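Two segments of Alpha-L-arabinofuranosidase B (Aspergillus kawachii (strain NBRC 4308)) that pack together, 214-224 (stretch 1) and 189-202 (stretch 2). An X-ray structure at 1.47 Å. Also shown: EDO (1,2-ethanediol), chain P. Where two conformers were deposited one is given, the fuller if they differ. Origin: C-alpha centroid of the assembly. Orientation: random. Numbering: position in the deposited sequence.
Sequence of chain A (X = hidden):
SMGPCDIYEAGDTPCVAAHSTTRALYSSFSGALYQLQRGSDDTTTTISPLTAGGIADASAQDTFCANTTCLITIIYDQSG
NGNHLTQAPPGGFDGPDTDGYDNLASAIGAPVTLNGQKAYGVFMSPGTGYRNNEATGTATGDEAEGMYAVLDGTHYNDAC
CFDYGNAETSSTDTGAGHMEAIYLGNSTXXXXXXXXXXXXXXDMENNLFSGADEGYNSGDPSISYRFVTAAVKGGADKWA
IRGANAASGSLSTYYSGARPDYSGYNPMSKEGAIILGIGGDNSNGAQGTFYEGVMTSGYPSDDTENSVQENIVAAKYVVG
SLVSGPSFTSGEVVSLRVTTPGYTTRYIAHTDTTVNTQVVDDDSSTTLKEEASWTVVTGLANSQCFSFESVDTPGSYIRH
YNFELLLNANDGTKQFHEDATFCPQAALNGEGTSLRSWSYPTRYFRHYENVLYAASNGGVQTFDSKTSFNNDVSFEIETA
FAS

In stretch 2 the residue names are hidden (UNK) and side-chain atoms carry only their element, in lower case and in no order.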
# COMPACT_ATOMS: atom_id res chain seq x y z
N GLU A 214 -13.79 3.82 24.91
CA GLU A 214 -12.79 2.78 24.61
C GLU A 214 -13.53 1.55 24.09
O GLU A 214 -14.74 1.34 24.48
CB GLU A 214 -11.89 2.36 25.78
CG GLU A 214 -10.74 3.33 26.03
CD GLU A 214 -9.89 2.96 27.24
OE1 GLU A 214 -10.37 2.18 28.08
OE2 GLU A 214 -8.75 3.42 27.33
N GLY A 215 -12.89 0.82 23.17
CA GLY A 215 -13.47 -0.41 22.56
C GLY A 215 -14.61 -0.13 21.58
O GLY A 215 -14.46 0.68 20.67
N TYR A 216 -15.77 -0.79 21.73
CA TYR A 216 -16.89 -0.73 20.76
C TYR A 216 -17.60 0.61 20.77
O TYR A 216 -17.98 1.14 21.82
CB TYR A 216 -17.86 -1.88 21.10
CG TYR A 216 -19.06 -1.97 20.21
CD1 TYR A 216 -18.91 -2.33 18.88
CD2 TYR A 216 -20.34 -1.68 20.67
CE1 TYR A 216 -20.02 -2.47 18.05
CE2 TYR A 216 -21.45 -1.79 19.84
CZ TYR A 216 -21.29 -2.21 18.54
OH TYR A 216 -22.41 -2.25 17.75
N ASN A 217 -17.89 1.14 19.58
CA ASN A 217 -18.81 2.26 19.35
C ASN A 217 -19.68 1.86 18.17
O ASN A 217 -19.12 1.51 17.08
CB ASN A 217 -18.09 3.57 19.12
CG ASN A 217 -17.37 4.07 20.35
OD1 ASN A 217 -17.96 4.92 21.06
ND2 ASN A 217 -16.11 3.64 20.51
N SER A 218 -20.99 1.81 18.41
CA SER A 218 -21.96 1.23 17.44
C SER A 218 -22.04 2.11 16.21
O SER A 218 -22.55 1.64 15.18
CB SER A 218 -23.35 1.05 18.14
OG SER A 218 -23.90 2.36 18.45
N GLY A 219 -21.73 3.39 16.33
CA GLY A 219 -21.99 4.33 15.25
C GLY A 219 -20.86 4.34 14.22
O GLY A 219 -20.98 5.18 13.31
N ASP A 220 -19.82 3.56 14.45
CA ASP A 220 -18.69 3.51 13.47
C ASP A 220 -18.87 2.28 12.61
O ASP A 220 -18.60 1.17 13.01
CB ASP A 220 -17.33 3.48 14.15
CG ASP A 220 -16.17 3.90 13.24
OD1 ASP A 220 -16.45 4.46 12.20
OD2 ASP A 220 -14.99 3.70 13.66
N PRO A 221 -19.30 2.43 11.35
CA PRO A 221 -19.60 1.25 10.54
C PRO A 221 -18.39 0.58 9.91
O PRO A 221 -17.33 1.22 9.73
CB PRO A 221 -20.47 1.85 9.42
CG PRO A 221 -19.87 3.22 9.24
CD PRO A 221 -19.53 3.69 10.64
N SER A 222 -18.53 -0.68 9.52
CA SER A 222 -17.57 -1.37 8.62
C SER A 222 -17.54 -0.63 7.29
O SER A 222 -18.61 -0.27 6.77
CB SER A 222 -17.93 -2.81 8.38
OG SER A 222 -17.75 -3.59 9.56
N ILE A 223 -16.34 -0.47 6.74
CA ILE A 223 -16.15 0.18 5.41
C ILE A 223 -16.31 -0.88 4.31
O ILE A 223 -15.62 -1.87 4.35
CB ILE A 223 -14.74 0.78 5.36
CG1 ILE A 223 -14.61 1.89 6.42
CG2 ILE A 223 -14.39 1.26 3.94
CD1 ILE A 223 -15.74 2.88 6.45
N SER A 224 -17.21 -0.66 3.38
CA SER A 224 -17.35 -1.54 2.20
C SER A 224 -17.27 -0.65 0.96
O SER A 224 -18.16 -0.85 0.08
CB SER A 224 -18.61 -2.36 2.23
OG SER A 224 -19.70 -1.54 2.64
N UNK A 189 -7.69 -4.57 19.05
CA UNK A 189 -6.85 -4.47 20.28
C UNK A 189 -7.36 -3.35 21.18
O UNK A 189 -7.38 -3.50 22.42
o UNK A 189 -5.02 -5.40 19.09
c UNK A 189 -4.48 -4.13 21.10
c UNK A 189 -5.38 -4.30 19.90
N UNK A 190 -7.76 -2.24 20.59
CA UNK A 190 -8.31 -1.08 21.30
C UNK A 190 -9.76 -0.88 20.89
O UNK A 190 -10.67 -1.55 21.41
c UNK A 190 -5.94 -0.07 21.36
c UNK A 190 -5.37 0.13 22.60
c UNK A 190 -4.87 -0.44 20.48
c UNK A 190 -2.41 -1.14 19.35
c UNK A 190 -3.68 -0.50 21.25
c UNK A 190 -4.79 -0.80 19.11
c UNK A 190 -7.39 0.12 21.00
c UNK A 190 -2.45 -0.84 20.69
n UNK A 190 -4.02 -0.12 22.53
c UNK A 190 -3.56 -1.11 18.56
N UNK A 191 -10.02 -0.01 19.94
CA UNK A 191 -11.37 0.29 19.50
C UNK A 191 -11.77 -0.58 18.33
O UNK A 191 -10.91 -1.10 17.65
N UNK A 192 -13.07 -0.54 18.05
CA UNK A 192 -13.66 -1.17 16.85
C UNK A 192 -15.10 -0.73 16.74
O UNK A 192 -15.70 -0.05 17.65
c UNK A 192 -15.39 -3.74 18.01
c UNK A 192 -13.97 -4.08 20.36
c UNK A 192 -16.01 -4.33 19.12
c UNK A 192 -13.36 -3.51 19.24
c UNK A 192 -14.06 -3.35 18.05
c UNK A 192 -15.29 -4.50 20.29
c UNK A 192 -13.41 -2.68 16.85
o UNK A 192 -15.94 -5.04 21.39
N UNK A 193 -15.67 -0.92 15.55
CA UNK A 193 -17.02 -0.48 15.24
C UNK A 193 -17.95 -1.68 15.00
O UNK A 193 -17.60 -2.83 15.41
N UNK A 194 -19.06 -1.39 14.35
CA UNK A 194 -20.11 -2.38 13.97
C UNK A 194 -19.57 -3.33 12.91
O UNK A 194 -18.70 -2.97 12.05
c UNK A 194 -21.35 -1.66 13.53
N UNK A 195 -20.01 -4.59 12.93
CA UNK A 195 -19.67 -5.58 11.89
C UNK A 195 -18.28 -6.15 12.00
O UNK A 195 -17.71 -6.19 13.10
N UNK A 196 -17.72 -6.54 10.86
CA UNK A 196 -16.44 -7.30 10.78
C UNK A 196 -15.25 -6.41 10.36
O UNK A 196 -14.12 -6.93 10.26
c UNK A 196 -17.41 -9.59 10.24
o UNK A 196 -17.97 -10.25 9.38
c UNK A 196 -16.53 -8.44 9.78
o UNK A 196 -17.55 -9.78 11.47
N UNK A 197 -15.50 -5.12 10.14
CA UNK A 197 -14.40 -4.22 9.76
C UNK A 197 -14.17 -4.25 8.25
O UNK A 197 -14.91 -4.85 7.48
N UNK A 198 -13.21 -3.47 7.74
CA UNK A 198 -12.38 -2.59 8.57
C UNK A 198 -13.13 -1.35 9.01
O UNK A 198 -14.24 -1.10 8.55
c UNK A 198 -11.26 -2.23 7.60
c UNK A 198 -13.01 -3.26 6.30
c UNK A 198 -11.98 -2.15 6.25
N UNK A 199 -12.52 -0.55 9.88
CA UNK A 199 -13.10 0.67 10.45
C UNK A 199 -12.11 1.81 10.25
O UNK A 199 -10.90 1.59 10.39
c UNK A 199 -15.63 -0.70 12.05
n UNK A 199 -16.08 -1.96 12.36
c UNK A 199 -14.96 -4.05 13.23
c UNK A 199 -12.58 -3.78 13.53
c UNK A 199 -15.03 -2.72 12.81
c UNK A 199 -13.74 -4.56 13.56
c UNK A 199 -12.65 -2.48 13.09
c UNK A 199 -14.30 -0.64 12.22
c UNK A 199 -13.87 -1.92 12.72
c UNK A 199 -13.41 0.55 11.94
N UNK A 200 -12.65 2.99 10.04
CA UNK A 200 -11.87 4.24 10.22
C UNK A 200 -11.91 4.55 11.69
O UNK A 200 -13.00 4.66 12.27
c UNK A 200 -12.46 5.42 9.44
c UNK A 200 -11.66 6.66 9.77
c UNK A 200 -13.39 6.06 7.18
c UNK A 200 -12.50 5.12 7.94
N UNK A 201 -10.73 4.68 12.28
CA UNK A 201 -10.66 5.09 13.70
C UNK A 201 -9.63 6.21 13.81
O UNK A 201 -8.99 6.57 12.80
c UNK A 201 -10.04 0.43 14.86
s UNK A 201 -11.15 1.49 15.73
c UNK A 201 -11.32 2.83 14.48
c UNK A 201 -10.28 3.91 14.57
N UNK A 202 -9.47 6.73 15.00
CA UNK A 202 -8.46 7.79 15.23
C UNK A 202 -7.46 7.25 16.23
O UNK A 202 -7.85 6.87 17.34
c UNK A 202 -10.02 9.63 14.61
c UNK A 202 -8.00 10.15 15.99
c UNK A 202 -9.06 9.12 15.68
C1 EDO P . -21.19 5.91 18.03
O1 EDO P . -21.50 4.72 18.76
C2 EDO P . -19.84 6.60 18.14
O2 EDO P . -18.85 6.60 17.02
O HOH W 1 -15.54 3.29 9.87

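Position 189 has three side-chain atoms: a carbon carrying one oxygen and one carbon. They touch nothing on stretch 1. A branched hydroxyl side chain is Thr189.

Position 190 has one carbon followed by fused five- and six-membered rings holding eight carbons and one nitrogen. The rings lead away from stretch 1, but the backbone O lies 3.2 Å from Gly215 CA. This is Trp190.

Position 191 has no side-chain atoms. Its CA is 3.3 Å from Gly215 O. It is Gly191.

Position 192 has one carbon, then a six-carbon ring bearing an oxygen. Gly215 C and Tyr216 N lie over one face of the ring. The backbone N donates to Gly215 O at 3.2 Å, and the backbone O accepts from Asn217 N at 3.2 Å. The phenol ring identifies Tyr192. Its ring meets that of Tyr216 obliquely, with Tyr192 CE1 3.5 Å from Tyr216 CD1.

Position 193 has no side-chain atoms. Its CA is 3.2 Å from Asp220 O and 3.4 Å from Asn217 O. A CB here would clash with Asp220 O, so the close approach depends on Gly193.

Position 194 has a single carbon, CB, 3.9 Å from Ser218 O. The backbone N donates to Asp220 O at 2.9 Å. One carbon means Ala194.

Position 195 has no side-chain atoms. Its phi is positive, and a CB would clash with Ser222 OG. This is Gly195.

Position 196 has two carbons, the second carrying two oxygens. The end of this side chain leads away from stretch 1. A short carboxylate is Asp196.

Position 197 has no side-chain atoms. Its N donates to Ser222 OG at 2.8 Å. The backbone angles alone call for glycine, Gly197.

Position 198 has three carbons closing a ring onto the backbone N, after a cis peptide bond. Its O accepts from Ile223 N at 2.8 Å. It is Pro198, and its CG is 4.1 Å from Ile223 CB.

Position 199 has one carbon and fused rings with eight carbons and one nitrogen. Pro221 O sits at the ring edge. This is Trp199; its NE1 donates to Ala194 O at 2.8 Å, bracing the loop from within.

Position 200 has four carbons, forked at the first, one arm two carbons long. This is Ile200, whose CD1 is 4.0 Å from Ile223 CD1. Its O lies 2.6 Å from Asp220 OD2.

Position 201 is an unbranched chain of two carbons, sulfur and one carbon. It is Met201, with CG 3.9 Å from Asp220 OD2.

Position 202 has one carbon carrying two more and makes no contact. It is Val202.

The contact is fastened largely through backbone atoms. Tyr216 and Tyr192 form a single beta bridge, and glycines allow close approach. Ser222 OG ties the loop by donating to Ala194 O at 2.7 Å while accepting from Gly197. Water 1 joins Ile200 N to Asp220 OD1 and Pro221 O. Apolar contacts of Ile223 complete the packing.

Stretch 2, residues 189-202: TWGYGAGDGPWIMV
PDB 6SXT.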